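Side-chain contacts in ESSC (PDB 5FWH), which forms the N-terminal, forkhead-associated part of a membrane-associated FtsK/SpoIIIE-type ATPase of the bacterial Type VII secretion apparatus, probably serving in protein-protein recognition: residues Phe123-His128 with Trp132-Asp137; Gly101-Val106 with Gln113-Thr118. All coordinates share one frame; numbering follows the deposited sequence.

Contact 1: Phe123-His128 with Trp132-Asp137; sequences FSLRKH and WVVIPD
Lys127 lies across the indole of Trp132, its CB 3.6 Å from the centroid of the six-membered ring and almost on the ring normal, a CH-pi contact over one face. With CG anti to the backbone N (chi1 -159°) and the rest of the chain extended, the lysine runs on over the indole, CD reaching 3.6 Å from CZ2. The same ring meets Leu125 O at its edge, near the ring plane, while CE3 packs 3.9 Å from Leu125 CB. Further along this face the isobutyl group of Leu125 crosses Val134, Leu125 CD2 resting 4.0 Å from Val134 CB, and Val134 CG2 approaches the Phe123 ring obliquely.

The other face carries Ile135, whose CD1 sits against the aliphatic chain of Arg126, 3.9 Å from CD, and over one face of its guanidinium; Ser124 OG lies beside Ile135 CB. At the turn end Val133 CG2 touches the edge of the His128 imidazole.

These pairs belong to an antiparallel beta hairpin of the FHA fold, in which Ser124 and Ile135 exchange two backbone hydrogen bonds, N to O 3.0 Å each way, and Arg126 and Val133 form the next such pair, with Arg126 N 2.8 Å from Val133 O.

A second shell fixes the polar ends: Glu173 takes a salt bridge from Lys127 NZ and offers its carbonyl oxygen to Trp132 NE1, so one residue serves the polar ends of both side chains. Phe170 stacks on Trp132, Phe168 meets Phe123 edge-to-face, and Glu105 pairs with Arg126 NE.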
ATOM      1  N   PHE A 123      11.650   3.947  -5.436  1.00 42.20           N
ATOM      2  CA  PHE A 123      11.568   3.382  -6.780  1.00 42.78           C
ATOM      3  C   PHE A 123      11.613   4.523  -7.765  1.00 42.18           C
ATOM      4  O   PHE A 123      11.534   5.642  -7.359  1.00 42.10           O
ATOM      5  CB  PHE A 123      10.276   2.514  -6.937  1.00 39.42           C
ATOM      6  CG  PHE A 123       8.967   3.280  -6.781  1.00 38.67           C
ATOM      7  CD1 PHE A 123       8.322   3.857  -7.901  1.00 36.14           C
ATOM      8  CD2 PHE A 123       8.310   3.340  -5.542  1.00 38.33           C
ATOM      9  CE1 PHE A 123       7.131   4.561  -7.785  1.00 34.22           C
ATOM     10  CE2 PHE A 123       7.052   4.009  -5.441  1.00 34.85           C
ATOM     11  CZ  PHE A 123       6.502   4.650  -6.544  1.00 33.99           C
ATOM     12  N   SER A 124      11.817   4.277  -9.044  1.00 43.50           N
ATOM     13  CA  SER A 124      11.716   5.384  -9.968  1.00 44.92           C
ATOM     14  C   SER A 124      10.738   5.045 -11.032  1.00 42.09           C
ATOM     15  O   SER A 124      10.422   3.905 -11.208  1.00 44.62           O
ATOM     16  CB  SER A 124      13.076   5.813 -10.536  1.00 46.89           C
ATOM     17  OG  SER A 124      13.581   4.816 -11.366  1.00 52.07           O
ATOM     18  N   LEU A 125      10.167   6.063 -11.652  1.00 42.54           N
ATOM     19  CA  LEU A 125       9.262   5.917 -12.804  1.00 42.10           C
ATOM     20  C   LEU A 125       9.921   6.591 -14.009  1.00 46.65           C
ATOM     21  O   LEU A 125      10.360   7.738 -13.908  1.00 46.45           O
ATOM     22  CB  LEU A 125       7.937   6.552 -12.510  1.00 39.23           C
ATOM     23  CG  LEU A 125       7.125   5.946 -11.334  1.00 37.50           C
ATOM     24  CD1 LEU A 125       5.843   6.747 -11.173  1.00 36.64           C
ATOM     25  CD2 LEU A 125       6.637   4.563 -11.594  1.00 38.15           C
ATOM     26  N   ARG A 126       9.979   5.897 -15.136  1.00 48.17           N
ATOM     27  CA  ARG A 126      10.577   6.463 -16.332  1.00 53.12           C
ATOM     28  C   ARG A 126       9.766   6.270 -17.562  1.00 54.08           C
ATOM     29  O   ARG A 126       9.273   5.161 -17.848  1.00 48.20           O
ATOM     30  CB  ARG A 126      11.887   5.780 -16.626  1.00 59.56           C
ATOM     31  CG  ARG A 126      13.000   6.351 -15.840  1.00 62.98           C
ATOM     32  CD  ARG A 126      14.269   5.618 -16.141  1.00 70.23           C
ATOM     33  NE  ARG A 126      15.098   5.716 -14.963  1.00 75.65           N
ATOM     34  CZ  ARG A 126      16.081   4.886 -14.648  1.00 81.49           C
ATOM     35  NH1 ARG A 126      16.456   3.875 -15.448  1.00 80.82           N
ATOM     36  NH2 ARG A 126      16.720   5.114 -13.505  1.00 89.15           N
ATOM     37  N   LYS A 127       9.711   7.344 -18.323  1.00 55.97           N
ATOM     38  CA  LYS A 127       8.888   7.409 -19.473  1.00 61.26           C
ATOM     39  C   LYS A 127       9.708   7.088 -20.704  1.00 64.54           C
ATOM     40  O   LYS A 127      10.763   7.684 -20.929  1.00 69.30           O
ATOM     41  CB  LYS A 127       8.292   8.790 -19.590  1.00 61.81           C
ATOM     42  CG  LYS A 127       7.061   8.786 -20.444  1.00 65.31           C
ATOM     43  CD  LYS A 127       6.403  10.131 -20.390  1.00 70.66           C
ATOM     44  CE  LYS A 127       5.095  10.088 -21.136  1.00 74.03           C
ATOM     45  NZ  LYS A 127       4.725  11.458 -21.589  1.00 78.38           N
ATOM     46  N   HIS A 128       9.251   6.110 -21.467  1.00 68.33           N
ATOM     47  CA  HIS A 128       9.904   5.727 -22.728  1.00 73.41           C
ATOM     48  C   HIS A 128       8.796   5.655 -23.774  1.00 70.80           C
ATOM     49  O   HIS A 128       7.784   5.018 -23.542  1.00 65.70           O
ATOM     50  CB  HIS A 128      10.601   4.370 -22.619  1.00 79.43           C
ATOM     51  CG  HIS A 128      11.661   4.284 -21.548  1.00 83.17           C
ATOM     52  ND1 HIS A 128      12.735   5.149 -21.477  1.00 84.94           N
ATOM     53  CD2 HIS A 128      11.840   3.386 -20.549  1.00 80.12           C
ATOM     54  CE1 HIS A 128      13.513   4.804 -20.464  1.00 82.94           C
ATOM     55  NE2 HIS A 128      12.989   3.741 -19.884  1.00 81.23           N
ATOM     56  N   TRP A 132       5.148   4.598 -19.287  1.00 51.68           N
ATOM     57  CA  TRP A 132       5.881   4.608 -18.023  1.00 46.53           C
ATOM     58  C   TRP A 132       6.394   3.239 -17.657  1.00 45.61           C
ATOM     59  O   TRP A 132       5.677   2.248 -17.771  1.00 46.63           O
ATOM     60  CB  TRP A 132       5.011   5.184 -16.908  1.00 44.89           C
ATOM     61  CG  TRP A 132       4.818   6.617 -17.061  1.00 43.09           C
ATOM     62  CD1 TRP A 132       3.685   7.260 -17.546  1.00 44.71           C
ATOM     63  CD2 TRP A 132       5.731   7.633 -16.722  1.00 41.67           C
ATOM     64  NE1 TRP A 132       3.870   8.619 -17.520  1.00 42.63           N
ATOM     65  CE2 TRP A 132       5.102   8.884 -17.018  1.00 43.03           C
ATOM     66  CE3 TRP A 132       7.016   7.628 -16.196  1.00 44.22           C
ATOM     67  CZ2 TRP A 132       5.732  10.101 -16.843  1.00 44.24           C
ATOM     68  CZ3 TRP A 132       7.657   8.851 -16.000  1.00 46.09           C
ATOM     69  CH2 TRP A 132       7.016  10.078 -16.340  1.00 45.62           C
ATOM     70  N   VAL A 133       7.645   3.181 -17.232  1.00 45.56           N
ATOM     71  CA  VAL A 133       8.242   1.991 -16.626  1.00 44.69           C
ATOM     72  C   VAL A 133       8.508   2.232 -15.127  1.00 43.86           C
ATOM     73  O   VAL A 133       8.979   3.284 -14.731  1.00 46.02           O
ATOM     74  CB  VAL A 133       9.571   1.682 -17.322  1.00 47.44           C
ATOM     75  CG1 VAL A 133      10.293   0.510 -16.672  1.00 49.56           C
ATOM     76  CG2 VAL A 133       9.288   1.354 -18.770  1.00 50.62           C
ATOM     77  N   VAL A 134       8.177   1.254 -14.305  1.00 45.40           N
ATOM     78  CA  VAL A 134       8.564   1.253 -12.905  1.00 44.27           C
ATOM     79  C   VAL A 134       9.866   0.469 -12.716  1.00 46.69           C
ATOM     80  O   VAL A 134       9.943  -0.689 -13.135  1.00 50.90           O
ATOM     81  CB  VAL A 134       7.461   0.716 -11.972  1.00 41.70           C
ATOM     82  CG1 VAL A 134       7.006  -0.688 -12.325  1.00 44.71           C
ATOM     83  CG2 VAL A 134       7.950   0.787 -10.524  1.00 39.52           C
ATOM     84  N   ILE A 135      10.842   1.072 -12.046  1.00 48.10           N
ATOM     85  CA  ILE A 135      12.125   0.419 -11.734  1.00 52.70           C
ATOM     86  C   ILE A 135      12.217   0.395 -10.221  1.00 51.05           C
ATOM     87  O   ILE A 135      12.414   1.429  -9.609  1.00 51.94           O
ATOM     88  CB  ILE A 135      13.333   1.188 -12.326  1.00 56.53           C
ATOM     89  CG1 ILE A 135      13.227   1.288 -13.884  1.00 58.95           C
ATOM     90  CG2 ILE A 135      14.690   0.552 -11.914  1.00 55.08           C
ATOM     91  CD1 ILE A 135      12.636   2.575 -14.393  1.00 56.73           C
ATOM     92  N   PRO A 136      12.041  -0.768  -9.608  1.00 49.64           N
ATOM     93  CA  PRO A 136      12.121  -0.794  -8.142  1.00 53.56           C
ATOM     94  C   PRO A 136      13.561  -0.863  -7.631  1.00 58.52           C
ATOM     95  O   PRO A 136      14.519  -1.087  -8.400  1.00 58.48           O
ATOM     96  CB  PRO A 136      11.373  -2.081  -7.767  1.00 51.18           C
ATOM     97  CG  PRO A 136      11.544  -2.950  -8.974  1.00 53.33           C
ATOM     98  CD  PRO A 136      11.592  -2.051 -10.166  1.00 51.10           C
ATOM     99  N   ASP A 137      13.699  -0.673  -6.330  1.00 63.39           N
ATOM    100  CA  ASP A 137      14.992  -0.770  -5.693  1.00 73.15           C
ATOM    101  C   ASP A 137      15.063  -2.054  -4.863  1.00 76.21           C
ATOM    102  O   ASP A 137      14.053  -2.577  -4.387  1.00 75.10           O
ATOM    103  CB  ASP A 137      15.301   0.502  -4.894  1.00 75.72           C
ATOM    104  CG  ASP A 137      16.714   1.023  -5.156  1.00 82.03           C
ATOM    105  OD1 ASP A 137      17.629   0.188  -5.326  1.00 86.82           O
ATOM    106  OD2 ASP A 137      16.917   2.255  -5.224  1.00 81.67           O
TER

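Contact 2: Gly101-Val106 with Gln113-Thr118; sequences GQQSEV and QADIET
Asp115 and Val106 make up the close-packed part of this small contact. The CA-CB bond of Asp115 points toward 101-106, and CG stands anti to the carbonyl carbon (chi1 -58°), which carries the carboxylate up to the valine backbone: OD2 lies 3.6 Å from Val106 CA. Nearer its backbone, Asp115 CB packs 3.9 Å from Val106 CG1, the two side chains crossing at a slant. Val106 CG1 also has a longer apolar approach, 4.4 Å, to Ile116 CD1. No hydrogen bond joins the two segments directly; OD2 instead accepts one from the backbone N of Leu107, just beyond Val106, so the aspartate grips the strand through the next residue.

The side toward Gln103 is looser. Gln103 NE2 comes only to 3.8 Å from Asp115 OD1, with amide and carboxylate planes 76° apart, and the bend at chi2 (-85°) folds the amide back onto its own segment, where NE2 donates to Glu105 O over 3.3 Å.

Strand 105-109 runs parallel to the short strand 116-117, linked to it through a backbone bond between Ile116 and Leu107. Ile116 also packs on Phe168 of strand 166-170, in the facing sheet, while strand 185-186 borders 116-117 on its other edge and strand 123-128 lies beyond 105-109.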
ATOM      1  N   GLY A 101       3.089  15.316 -17.584  1.00 53.95           N
ATOM      2  CA  GLY A 101       3.254  15.364 -19.023  1.00 57.36           C
ATOM      3  C   GLY A 101       4.546  15.995 -19.551  1.00 61.32           C
ATOM      4  O   GLY A 101       4.957  15.723 -20.678  1.00 62.60           O
ATOM      5  N   GLN A 102       5.192  16.820 -18.752  1.00 62.20           N
ATOM      6  CA  GLN A 102       6.488  17.347 -19.128  1.00 67.41           C
ATOM      7  C   GLN A 102       7.623  16.694 -18.381  1.00 65.96           C
ATOM      8  O   GLN A 102       8.669  17.279 -18.322  1.00 66.95           O
ATOM      9  CB  GLN A 102       6.541  18.851 -18.851  1.00 70.10           C
ATOM     10  CG  GLN A 102       5.332  19.600 -19.337  1.00 74.78           C
ATOM     11  CD  GLN A 102       5.496  20.111 -20.738  1.00 77.46           C
ATOM     12  OE1 GLN A 102       5.449  21.321 -20.966  1.00 85.19           O
ATOM     13  NE2 GLN A 102       5.691  19.204 -21.687  1.00 79.02           N
ATOM     14  N   GLN A 103       7.422  15.510 -17.810  1.00 66.77           N
ATOM     15  CA  GLN A 103       8.481  14.772 -17.126  1.00 66.70           C
ATOM     16  C   GLN A 103       8.787  13.493 -17.893  1.00 64.41           C
ATOM     17  O   GLN A 103       7.886  12.834 -18.379  1.00 65.80           O
ATOM     18  CB  GLN A 103       8.010  14.321 -15.748  1.00 66.13           C
ATOM     19  CG  GLN A 103       7.506  15.401 -14.801  1.00 67.21           C
ATOM     20  CD  GLN A 103       8.593  16.094 -14.004  1.00 66.82           C
ATOM     21  OE1 GLN A 103       8.663  17.320 -13.981  1.00 69.90           O
ATOM     22  NE2 GLN A 103       9.436  15.324 -13.340  1.00 66.88           N
ATOM     23  N   SER A 104      10.054  13.124 -17.966  1.00 54.61           N
ATOM     24  CA  SER A 104      10.444  11.778 -18.410  1.00 55.32           C
ATOM     25  C   SER A 104      10.895  10.850 -17.245  1.00 51.89           C
ATOM     26  O   SER A 104      11.188   9.670 -17.473  1.00 47.93           O
ATOM     27  CB  SER A 104      11.547  11.904 -19.429  1.00 59.25           C
ATOM     28  OG  SER A 104      12.596  12.667 -18.853  1.00 64.74           O
ATOM     29  N   GLU A 105      10.961  11.386 -16.012  1.00 51.16           N
ATOM     30  CA  GLU A 105      11.437  10.603 -14.848  1.00 55.35           C
ATOM     31  C   GLU A 105      10.825  11.132 -13.562  1.00 50.17           C
ATOM     32  O   GLU A 105      10.715  12.334 -13.406  1.00 50.05           O
ATOM     33  CB  GLU A 105      12.960  10.681 -14.769  1.00 61.52           C
ATOM     34  CG  GLU A 105      13.597  10.108 -13.512  1.00 67.40           C
ATOM     35  CD  GLU A 105      13.996   8.649 -13.649  1.00 74.42           C
ATOM     36  OE1 GLU A 105      15.040   8.351 -14.300  1.00 79.74           O
ATOM     37  OE2 GLU A 105      13.278   7.779 -13.104  1.00 79.87           O
ATOM     38  N   VAL A 106      10.350  10.228 -12.687  1.00 49.55           N
ATOM     39  CA  VAL A 106       9.826  10.561 -11.330  1.00 44.31           C
ATOM     40  C   VAL A 106      10.543   9.648 -10.319  1.00 46.05           C
ATOM     41  O   VAL A 106      10.451   8.411 -10.421  1.00 48.09           O
ATOM     42  CB  VAL A 106       8.290  10.418 -11.247  1.00 42.16           C
ATOM     43  CG1 VAL A 106       7.756  10.770  -9.865  1.00 40.56           C
ATOM     44  CG2 VAL A 106       7.641  11.363 -12.206  1.00 44.60           C
ATOM     45  N   GLN A 113      16.446  15.253  -3.205  1.00 59.01           N
ATOM     46  CA  GLN A 113      16.041  15.645  -4.554  1.00 57.30           C
ATOM     47  C   GLN A 113      14.928  14.788  -5.180  1.00 54.46           C
ATOM     48  O   GLN A 113      14.671  14.907  -6.388  1.00 53.64           O
ATOM     49  CB  GLN A 113      17.288  15.742  -5.430  1.00 59.78           C
ATOM     50  CG  GLN A 113      18.394  16.635  -4.784  1.00 64.04           C
ATOM     51  CD  GLN A 113      17.894  18.030  -4.413  1.00 66.13           C
ATOM     52  OE1 GLN A 113      18.163  18.556  -3.329  1.00 70.96           O
ATOM     53  NE2 GLN A 113      17.175  18.640  -5.322  1.00 64.35           N
ATOM     54  N   ALA A 114      14.232  14.005  -4.351  1.00 52.36           N
ATOM     55  CA  ALA A 114      13.100  13.176  -4.790  1.00 49.38           C
ATOM     56  C   ALA A 114      11.968  14.024  -5.294  1.00 48.19           C
ATOM     57  O   ALA A 114      11.642  15.049  -4.693  1.00 49.11           O
ATOM     58  CB  ALA A 114      12.597  12.309  -3.645  1.00 48.57           C
ATOM     59  N   ASP A 115      11.390  13.631  -6.418  1.00 48.00           N
ATOM     60  CA  ASP A 115      10.137  14.279  -6.895  1.00 47.60           C
ATOM     61  C   ASP A 115       8.948  14.053  -5.927  1.00 44.74           C
ATOM     62  O   ASP A 115       8.049  14.892  -5.789  1.00 45.82           O
ATOM     63  CB  ASP A 115       9.797  13.765  -8.297  1.00 51.49           C
ATOM     64  CG  ASP A 115      10.927  14.018  -9.306  1.00 58.82           C
ATOM     65  OD1 ASP A 115      10.970  15.166  -9.813  1.00 64.83           O
ATOM     66  OD2 ASP A 115      11.763  13.096  -9.589  1.00 58.66           O
ATOM     67  N   ILE A 116       8.891  12.873  -5.314  1.00 44.43           N
ATOM     68  CA  ILE A 116       7.929  12.586  -4.267  1.00 43.41           C
ATOM     69  C   ILE A 116       8.717  12.059  -3.106  1.00 45.62           C
ATOM     70  O   ILE A 116       9.361  11.034  -3.236  1.00 42.03           O
ATOM     71  CB  ILE A 116       6.878  11.544  -4.668  1.00 41.52           C
ATOM     72  CG1 ILE A 116       6.094  12.016  -5.917  1.00 39.92           C
ATOM     73  CG2 ILE A 116       5.930  11.255  -3.500  1.00 41.38           C
ATOM     74  CD1 ILE A 116       5.082  10.975  -6.357  1.00 38.31           C
ATOM     75  N   GLU A 117       8.605  12.750  -1.965  1.00 51.81           N
ATOM     76  CA  GLU A 117       9.404  12.413  -0.764  1.00 59.05           C
ATOM     77  C   GLU A 117       8.652  11.535   0.220  1.00 61.77           C
ATOM     78  O   GLU A 117       7.550  11.895   0.682  1.00 63.77           O
ATOM     79  CB  GLU A 117       9.892  13.662  -0.055  1.00 62.46           C
ATOM     80  CG  GLU A 117      11.100  14.298  -0.742  1.00 66.32           C
ATOM     81  CD  GLU A 117      11.637  15.510   0.017  1.00 74.04           C
ATOM     82  OE1 GLU A 117      11.084  16.621  -0.202  1.00 70.90           O
ATOM     83  OE2 GLU A 117      12.622  15.342   0.811  1.00 75.82           O
ATOM     84  N   THR A 118       9.265  10.396   0.551  1.00 59.42           N
ATOM     85  CA  THR A 118       8.669   9.431   1.438  1.00 60.20           C
ATOM     86  C   THR A 118       9.747   8.511   2.020  1.00 61.66           C
ATOM     87  O   THR A 118      10.728   8.154   1.348  1.00 61.39           O
ATOM     88  CB  THR A 118       7.578   8.579   0.726  1.00 59.81           C
ATOM     89  OG1 THR A 118       7.242   7.435   1.507  1.00 61.46           O
ATOM     90  CG2 THR A 118       8.036   8.072  -0.693  1.00 59.17           C
TER

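How the contacts relate
Contact 2 precedes contact 1 along the chain, and their centres are 10 Å apart on the same side of the molecule. Both belong to one mixed sheet with the order 153-154, 131-136, 123-128, 105-109, 116-117, 185-186: contact 1 joins the second and third strands, contact 2 the fourth and fifth. The seam between them is the 123-128 and 105-109 pair, where Leu125 N lies 2.7 Å from Val106 O, a probable hydrogen bond, and the Arg126-Glu105 salt bridge is the polar tie between the two contacts. Together they span most of one sheet of the beta sandwich expected of an FHA domain, and Phe168 of the other sheet touches both.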